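Local coordinates for TonB-dependent siderophore receptor (Pseudomonas aeruginosa 39016, PDB 5NEC), which probably takes up iron-siderophore complexes, and the drugs conjugated to such siderophores, across the outer membrane with energy delivered through TonB, at residues S40-A45 with S360-L365; D109-T114 with T341-T346; T283-V288 with T301-N306. All coordinates share one frame; numbering follows the deposited sequence.

Contact 1 (S40-A45 with S360-L365)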
# COMPACT_ATOMS: atom_id res chain seq x y z
N SER A 40 9.91 -14.24 -2.12
CA SER A 40 10.37 -14.68 -0.79
C SER A 40 10.28 -16.20 -0.68
O SER A 40 9.20 -16.77 -0.90
CB SER A 40 9.55 -14.01 0.34
OG SER A 40 8.30 -14.65 0.59
N LYS A 41 11.37 -16.85 -0.28
CA LYS A 41 11.44 -18.33 -0.19
C LYS A 41 10.95 -18.84 1.18
O LYS A 41 11.59 -19.68 1.84
CB LYS A 41 12.84 -18.86 -0.53
CG LYS A 41 13.35 -18.32 -1.87
CD LYS A 41 14.68 -18.91 -2.28
CE LYS A 41 15.60 -17.92 -2.98
NZ LYS A 41 15.04 -17.45 -4.28
N LYS A 42 9.82 -18.27 1.60
CA LYS A 42 8.95 -18.81 2.64
C LYS A 42 7.75 -19.49 1.95
O LYS A 42 7.06 -20.27 2.59
CB LYS A 42 8.47 -17.68 3.59
CG LYS A 42 8.77 -17.87 5.08
CD LYS A 42 9.10 -16.55 5.78
CE LYS A 42 10.55 -16.13 5.57
NZ LYS A 42 10.72 -14.65 5.43
N TYR A 43 7.50 -19.15 0.69
CA TYR A 43 6.58 -19.89 -0.18
C TYR A 43 7.30 -21.15 -0.64
O TYR A 43 8.42 -21.08 -1.12
CB TYR A 43 6.20 -19.12 -1.43
CG TYR A 43 5.20 -18.02 -1.21
CD1 TYR A 43 5.52 -16.89 -0.44
CD2 TYR A 43 3.93 -18.08 -1.80
CE1 TYR A 43 4.61 -15.87 -0.24
CE2 TYR A 43 3.02 -17.06 -1.62
CZ TYR A 43 3.36 -15.96 -0.85
OH TYR A 43 2.44 -14.97 -0.67
N THR A 44 6.60 -22.27 -0.51
CA THR A 44 7.15 -23.60 -0.78
C THR A 44 6.52 -24.26 -2.05
O THR A 44 6.50 -25.51 -2.14
CB THR A 44 6.96 -24.48 0.49
OG1 THR A 44 5.58 -24.53 0.86
CG2 THR A 44 7.77 -23.91 1.69
N ALA A 45 6.08 -23.43 -3.01
CA ALA A 45 5.32 -23.88 -4.21
C ALA A 45 5.00 -22.70 -5.15
O ALA A 45 4.88 -21.57 -4.68
CB ALA A 45 4.01 -24.55 -3.79
N SER A 360 8.62 -29.58 1.02
CA SER A 360 9.21 -28.27 0.79
C SER A 360 8.81 -27.36 1.95
O SER A 360 7.63 -27.06 2.13
CB SER A 360 8.74 -27.71 -0.54
OG SER A 360 9.23 -28.55 -1.57
N PHE A 361 9.80 -26.97 2.76
CA PHE A 361 9.53 -26.32 4.03
C PHE A 361 10.27 -24.99 4.19
O PHE A 361 11.23 -24.69 3.47
CB PHE A 361 9.87 -27.26 5.20
CG PHE A 361 11.33 -27.30 5.54
CD1 PHE A 361 12.19 -28.12 4.83
CD2 PHE A 361 11.85 -26.53 6.57
CE1 PHE A 361 13.56 -28.16 5.13
CE2 PHE A 361 13.22 -26.55 6.87
CZ PHE A 361 14.06 -27.37 6.15
N SER A 362 9.77 -24.20 5.14
CA SER A 362 10.50 -23.05 5.65
C SER A 362 10.21 -22.85 7.13
O SER A 362 9.07 -22.99 7.56
CB SER A 362 10.15 -21.79 4.87
OG SER A 362 11.07 -20.75 5.21
N THR A 363 11.23 -22.55 7.91
CA THR A 363 11.07 -22.34 9.34
C THR A 363 12.03 -21.24 9.81
O THR A 363 13.08 -21.03 9.19
CB THR A 363 11.28 -23.66 10.11
OG1 THR A 363 10.93 -23.48 11.48
CG2 THR A 363 12.71 -24.14 10.04
N GLY A 364 11.67 -20.50 10.86
CA GLY A 364 12.51 -19.39 11.32
C GLY A 364 12.21 -18.76 12.66
O GLY A 364 11.18 -19.03 13.26
N LEU A 365 13.16 -17.95 13.12
CA LEU A 365 13.06 -17.16 14.33
C LEU A 365 13.18 -15.71 13.95
O LEU A 365 14.01 -15.37 13.13
CB LEU A 365 14.20 -17.46 15.29
CG LEU A 365 14.30 -18.84 15.90
CD1 LEU A 365 15.37 -18.82 16.99
CD2 LEU A 365 12.97 -19.29 16.48
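Lys42 and Ser362 face each other with their CA atoms 5.4 Å apart, and Thr44 lies over Ser360 with a CA–CA separation of 5.3 Å, so the loop advances as the numbering of the strand falls. Despite this orderly offset no hydrogen bond crosses between 40-45 and 360-365: one partner is a regular strand, the other an irregular loop. Lys41 is the centre of an inverse gamma turn, in which the N of Lys42 makes a weak bond to the O of Ser40; beyond it the chain comes down on the strand.

Thr44 has the largest share of the contact. Its CB sits only 3.1 Å from the carbonyl O of Ser360, and its methyl CG2 is almost as near, at 3.2 Å from the same oxygen, then continues over the peptide toward Phe361 C. With chi1 at 57°, OG1 lies between the backbone N and the carbonyl carbon while CG2 stands beside the N. The hydroxyl is not spent on Ser360, whose O it meets at a poor angle, but on Thr440 OG1. From the strand, Ser360 replies with its CB, 3.5 Å from the O of Thr44. Ser362 extends its OG anti to the backbone N (chi1 -168°), bringing it 3.7 Å from CG of Lys42 and 3.6 Å from the O of Lys41. That hydroxyl, too, is satisfied elsewhere, by the OH of Tyr436. The hydroxyls of Thr44 and Ser362 are thus both bonded to a third element.

This element is strand 426-444, which flanks strand 357-379 on one side while strand 327-354 flanks it on the other. In this TonB-dependent receptor the loop ahead of plug strand 54-57 thus lies against the barrel wall, Thr44 touching Phe438 and Lys42 touching Tyr436 and Gln345, across three adjacent strands.

Contact 2 (D109-T114 with T341-T346); sequences DGVRDT and TAVNQT. With C8E ((hydroxyethyloxy)tri(ethyloxy)octane), chain C.
Val111 and Val343 meet tip to tip, CG1 to CG1 at 3.9 Å, in the compact part of this contact between plug and barrel. Val111 has its CG1 anti to the backbone N (chi1 179°), which aims that methyl at the strand, while its CG2 lies against the end of Gln345, whose side chain slides past it in the opposite direction. Gly110, Val111, Val343 and Gln345 are all buried here, the last two from alternate positions of the strand. The chains run nearly antiparallel, 163° apart, yet they are too far separated for backbone pairing: the CA atoms of Val111 and Val343 are 8.0 Å apart.

At the other end the hold is looser and polar. Thr114 and Thr341 come closer by backbone, 5.9 Å between CA atoms, but their side chains pass each other and are joined by one weak hydrogen bond, from Thr114 OG1 to Thr341 OG1 at 3.3 Å. On the opposite surface of the strand the detergent C8E lies against Ala342, its C4 3.9 Å from CB. A plug packed by side chains against the inner wall of a barrel, with detergent on the outer wall, is the architecture of TonB-dependent receptors.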
# COMPACT_ATOMS: atom_id res chain seq x y z
N ASP A 109 10.49 -7.05 1.30
CA ASP A 109 11.24 -8.31 1.22
C ASP A 109 11.03 -9.19 2.46
O ASP A 109 11.97 -9.56 3.13
CB ASP A 109 12.73 -8.04 1.01
CG ASP A 109 12.99 -7.24 -0.25
OD1 ASP A 109 12.73 -7.76 -1.35
OD2 ASP A 109 13.46 -6.08 -0.14
N GLY A 110 9.77 -9.47 2.75
CA GLY A 110 9.38 -10.36 3.84
C GLY A 110 9.73 -9.94 5.26
O GLY A 110 9.70 -10.77 6.16
N VAL A 111 10.04 -8.66 5.48
CA VAL A 111 10.35 -8.16 6.82
C VAL A 111 9.51 -6.92 7.08
O VAL A 111 9.26 -6.16 6.15
CB VAL A 111 11.85 -7.83 6.96
CG1 VAL A 111 12.18 -7.28 8.36
CG2 VAL A 111 12.69 -9.05 6.62
N ARG A 112 9.06 -6.73 8.32
CA ARG A 112 8.13 -5.61 8.65
C ARG A 112 8.83 -4.27 8.47
O ARG A 112 10.06 -4.22 8.44
CB ARG A 112 7.54 -5.74 10.06
CG ARG A 112 6.08 -5.24 10.17
CD ARG A 112 5.50 -5.34 11.60
NE ARG A 112 4.80 -6.61 11.89
CZ ARG A 112 4.90 -7.32 13.02
NH1 ARG A 112 5.70 -6.94 14.03
NH2 ARG A 112 4.20 -8.45 13.14
N ASP A 113 8.05 -3.19 8.33
CA ASP A 113 8.63 -1.86 8.08
C ASP A 113 8.26 -0.77 9.10
O ASP A 113 7.16 -0.76 9.68
CB ASP A 113 8.27 -1.42 6.65
CG ASP A 113 9.29 -0.45 6.04
OD1 ASP A 113 9.66 0.54 6.72
OD2 ASP A 113 9.74 -0.66 4.88
N THR A 114 9.21 0.15 9.28
CA THR A 114 9.12 1.30 10.19
C THR A 114 8.08 2.33 9.76
O THR A 114 6.97 2.38 10.28
CB THR A 114 10.54 1.96 10.35
OG1 THR A 114 10.55 2.89 11.45
CG2 THR A 114 11.04 2.68 9.07
N THR A 341 13.41 0.99 14.26
CA THR A 341 13.07 -0.44 14.20
C THR A 341 14.34 -1.23 13.98
O THR A 341 15.16 -0.87 13.14
CB THR A 341 12.06 -0.74 13.08
OG1 THR A 341 10.91 0.09 13.23
CG2 THR A 341 11.59 -2.21 13.12
N ALA A 342 14.49 -2.32 14.72
CA ALA A 342 15.62 -3.22 14.57
C ALA A 342 15.07 -4.64 14.49
O ALA A 342 14.35 -5.06 15.40
CB ALA A 342 16.56 -3.05 15.74
N VAL A 343 15.38 -5.37 13.41
CA VAL A 343 14.86 -6.75 13.23
C VAL A 343 15.99 -7.72 12.88
O VAL A 343 16.88 -7.39 12.09
CB VAL A 343 13.77 -6.81 12.12
CG1 VAL A 343 13.08 -8.17 12.10
CG2 VAL A 343 12.75 -5.72 12.34
N ASN A 344 15.96 -8.91 13.46
CA ASN A 344 16.79 -10.01 13.00
C ASN A 344 15.93 -11.23 12.72
O ASN A 344 15.17 -11.65 13.58
CB ASN A 344 17.91 -10.37 13.97
CG ASN A 344 18.96 -11.26 13.31
OD1 ASN A 344 19.82 -10.78 12.58
ND2 ASN A 344 18.87 -12.56 13.52
N GLN A 345 16.10 -11.81 11.54
CA GLN A 345 15.29 -12.92 11.07
C GLN A 345 16.21 -14.02 10.56
O GLN A 345 16.97 -13.80 9.64
CB GLN A 345 14.37 -12.41 9.97
CG GLN A 345 13.07 -13.16 9.83
CD GLN A 345 12.05 -12.39 8.98
OE1 GLN A 345 11.88 -11.17 9.12
NE2 GLN A 345 11.33 -13.10 8.12
N THR A 346 16.19 -15.19 11.19
CA THR A 346 16.98 -16.33 10.79
C THR A 346 16.04 -17.38 10.21
O THR A 346 15.13 -17.82 10.90
CB THR A 346 17.73 -16.94 11.99
OG1 THR A 346 18.57 -15.95 12.59
CG2 THR A 346 18.60 -18.09 11.54
C1 C8E C . 16.97 -6.75 18.64
C2 C8E C . 17.28 -6.97 17.17
C3 C8E C . 18.58 -6.28 16.73
C4 C8E C . 18.75 -6.27 15.20
C5 C8E C . 20.15 -5.84 14.73
C6 C8E C . 20.13 -4.87 13.53
C7 C8E C . 21.52 -4.70 12.91
C8 C8E C . 21.60 -3.58 11.88

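Contact 3 (T283-V288 with T301-N306); sequences TSTITV and TSRYGN
Thr283 and Thr285 both lean on the side chain of Arg303, and with Thr301 they have the most surface buried where 283-288 pairs with 301-306. Thr283 presents its methyl: CG2 is 3.7 Å from Arg303 CD, and the two side chains cross obliquely. Thr285 offers its hydroxyl instead. Its OG1 accepts a bond from Arg303 NE at 2.9 Å, with an N-H...O angle of 163°, and lies at the edge of the guanidinium, only 6° out of its plane; a weak second bond comes from NH2. The bend at chi3 (-73°) turns NE toward this oxygen. The other end of the guanidinium is held by the plug, where NH1 bonds to the O of Val108, so one arginine ties the barrel wall to the domain inside it.

Thr301 continues this face of the strands. Its CG2 is 3.9 Å from CG2 of Thr285, and alongside Thr287, pointing the same way, its OG1 meets the neighbour's CG2 at 3.7 Å. Underneath, the backbones pair as antiparallel strands whose axes are 4.7 Å apart. Ser284 with Tyr304 and Ile286 with Ser302 are the hydrogen-bonded pairs, two bonds each, such as Ile286 N to Ser302 O at 2.8 Å. Between them fall non-hydrogen-bonded pairs such as Thr285–Arg303, whose CA–H groups approach carbonyls of the neighbouring hydrogen-bonded pairs, as Thr285 CA does Ser302 O.

On the other face are Ser284, Ile286, Ser302 and Tyr304, of which Ser302 and Tyr304 touch C8E. The two strands, 276-291 and 296-316, form a hairpin of the barrel. Strand 225-238 flanks its first arm, where Ser284 OG is hydrogen-bonded to His231 ND1, and strand 327-354 flanks its second, where Ser302 OG is hydrogen-bonded to Asn344 OD1.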
# COMPACT_ATOMS: atom_id res chain seq x y z
N THR A 283 16.52 3.06 5.78
CA THR A 283 16.46 1.63 6.06
C THR A 283 17.73 0.94 5.53
O THR A 283 18.10 1.10 4.36
CB THR A 283 15.19 1.03 5.44
OG1 THR A 283 14.07 1.62 6.08
CG2 THR A 283 15.07 -0.46 5.66
N SER A 284 18.41 0.21 6.42
CA SER A 284 19.59 -0.56 6.10
C SER A 284 19.22 -2.01 6.25
O SER A 284 18.61 -2.36 7.25
CB SER A 284 20.72 -0.23 7.07
OG SER A 284 21.24 1.05 6.81
N THR A 285 19.56 -2.84 5.27
CA THR A 285 19.26 -4.27 5.32
C THR A 285 20.52 -5.05 4.97
O THR A 285 21.21 -4.70 4.01
CB THR A 285 18.11 -4.64 4.36
OG1 THR A 285 16.97 -3.81 4.63
CG2 THR A 285 17.68 -6.08 4.54
N ILE A 286 20.82 -6.09 5.75
CA ILE A 286 21.98 -6.96 5.54
C ILE A 286 21.51 -8.40 5.55
O ILE A 286 20.97 -8.87 6.55
CB ILE A 286 23.05 -6.76 6.64
CG1 ILE A 286 23.66 -5.36 6.48
CG2 ILE A 286 24.16 -7.78 6.56
CD1 ILE A 286 24.32 -4.82 7.70
N THR A 287 21.72 -9.10 4.44
CA THR A 287 21.23 -10.47 4.25
C THR A 287 22.42 -11.40 3.98
O THR A 287 23.19 -11.15 3.06
CB THR A 287 20.22 -10.52 3.08
OG1 THR A 287 19.17 -9.56 3.30
CG2 THR A 287 19.57 -11.89 2.97
N VAL A 288 22.56 -12.46 4.79
CA VAL A 288 23.58 -13.50 4.58
C VAL A 288 22.89 -14.85 4.31
O VAL A 288 22.08 -15.30 5.11
CB VAL A 288 24.51 -13.64 5.81
CG1 VAL A 288 25.56 -14.72 5.58
CG2 VAL A 288 25.19 -12.30 6.10
N THR A 301 18.86 -12.23 8.16
CA THR A 301 18.56 -10.90 7.68
C THR A 301 18.50 -9.96 8.87
O THR A 301 17.85 -10.25 9.87
CB THR A 301 17.22 -10.89 6.93
OG1 THR A 301 17.28 -11.83 5.86
CG2 THR A 301 16.90 -9.49 6.35
N SER A 302 19.20 -8.84 8.75
CA SER A 302 19.18 -7.80 9.76
C SER A 302 18.69 -6.54 9.10
O SER A 302 19.20 -6.16 8.05
CB SER A 302 20.58 -7.59 10.32
OG SER A 302 21.04 -8.80 10.85
N ARG A 303 17.70 -5.90 9.71
CA ARG A 303 17.22 -4.61 9.25
C ARG A 303 17.26 -3.60 10.41
O ARG A 303 16.76 -3.87 11.50
CB ARG A 303 15.82 -4.74 8.64
CG ARG A 303 15.25 -3.41 8.16
CD ARG A 303 14.03 -3.61 7.29
NE ARG A 303 14.40 -4.12 5.99
CZ ARG A 303 13.57 -4.72 5.13
NH1 ARG A 303 12.28 -4.88 5.42
NH2 ARG A 303 14.02 -5.14 3.96
N TYR A 304 17.88 -2.45 10.16
CA TYR A 304 17.73 -1.27 11.00
C TYR A 304 16.98 -0.20 10.18
O TYR A 304 17.37 0.12 9.06
CB TYR A 304 19.07 -0.73 11.49
CG TYR A 304 18.88 0.44 12.44
CD1 TYR A 304 18.74 0.22 13.82
CD2 TYR A 304 18.76 1.74 11.96
CE1 TYR A 304 18.51 1.28 14.70
CE2 TYR A 304 18.53 2.80 12.83
CZ TYR A 304 18.41 2.57 14.19
OH TYR A 304 18.18 3.63 15.03
N GLY A 305 15.94 0.37 10.78
CA GLY A 305 15.11 1.40 10.14
C GLY A 305 14.90 2.59 11.04
O GLY A 305 14.88 2.46 12.24
N ASN A 306 14.69 3.75 10.44
CA ASN A 306 14.60 5.02 11.14
C ASN A 306 13.69 5.95 10.32
O ASN A 306 14.01 6.25 9.17
CB ASN A 306 16.02 5.58 11.25
CG ASN A 306 16.07 6.98 11.78
OD1 ASN A 306 15.19 7.41 12.53
ND2 ASN A 306 17.05 7.74 11.34

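The three contacts follow the barrel wall through four successive strands, 276-291, 296-316, 327-354 and 357-379. Contacts 2 and 3 have centres about 7 Å apart and share an edge, where Val343 N and Arg303 O, at 2.8 Å, form a probable backbone hydrogen bond; Arg303 NH1 also comes within 3.4 Å of Val111 O. Contact 1 is more distant, its centre about 16 Å from that of contact 2 and about 20 Å from that of contact 3. It joins contact 2 through Leu365 O and Thr346 N, another probable bond at 2.9 Å. The loop 40-45 and the plug segment 109-114 thus meet neighbouring strands of the wall, while C8E lies outside contacts 2 and 3.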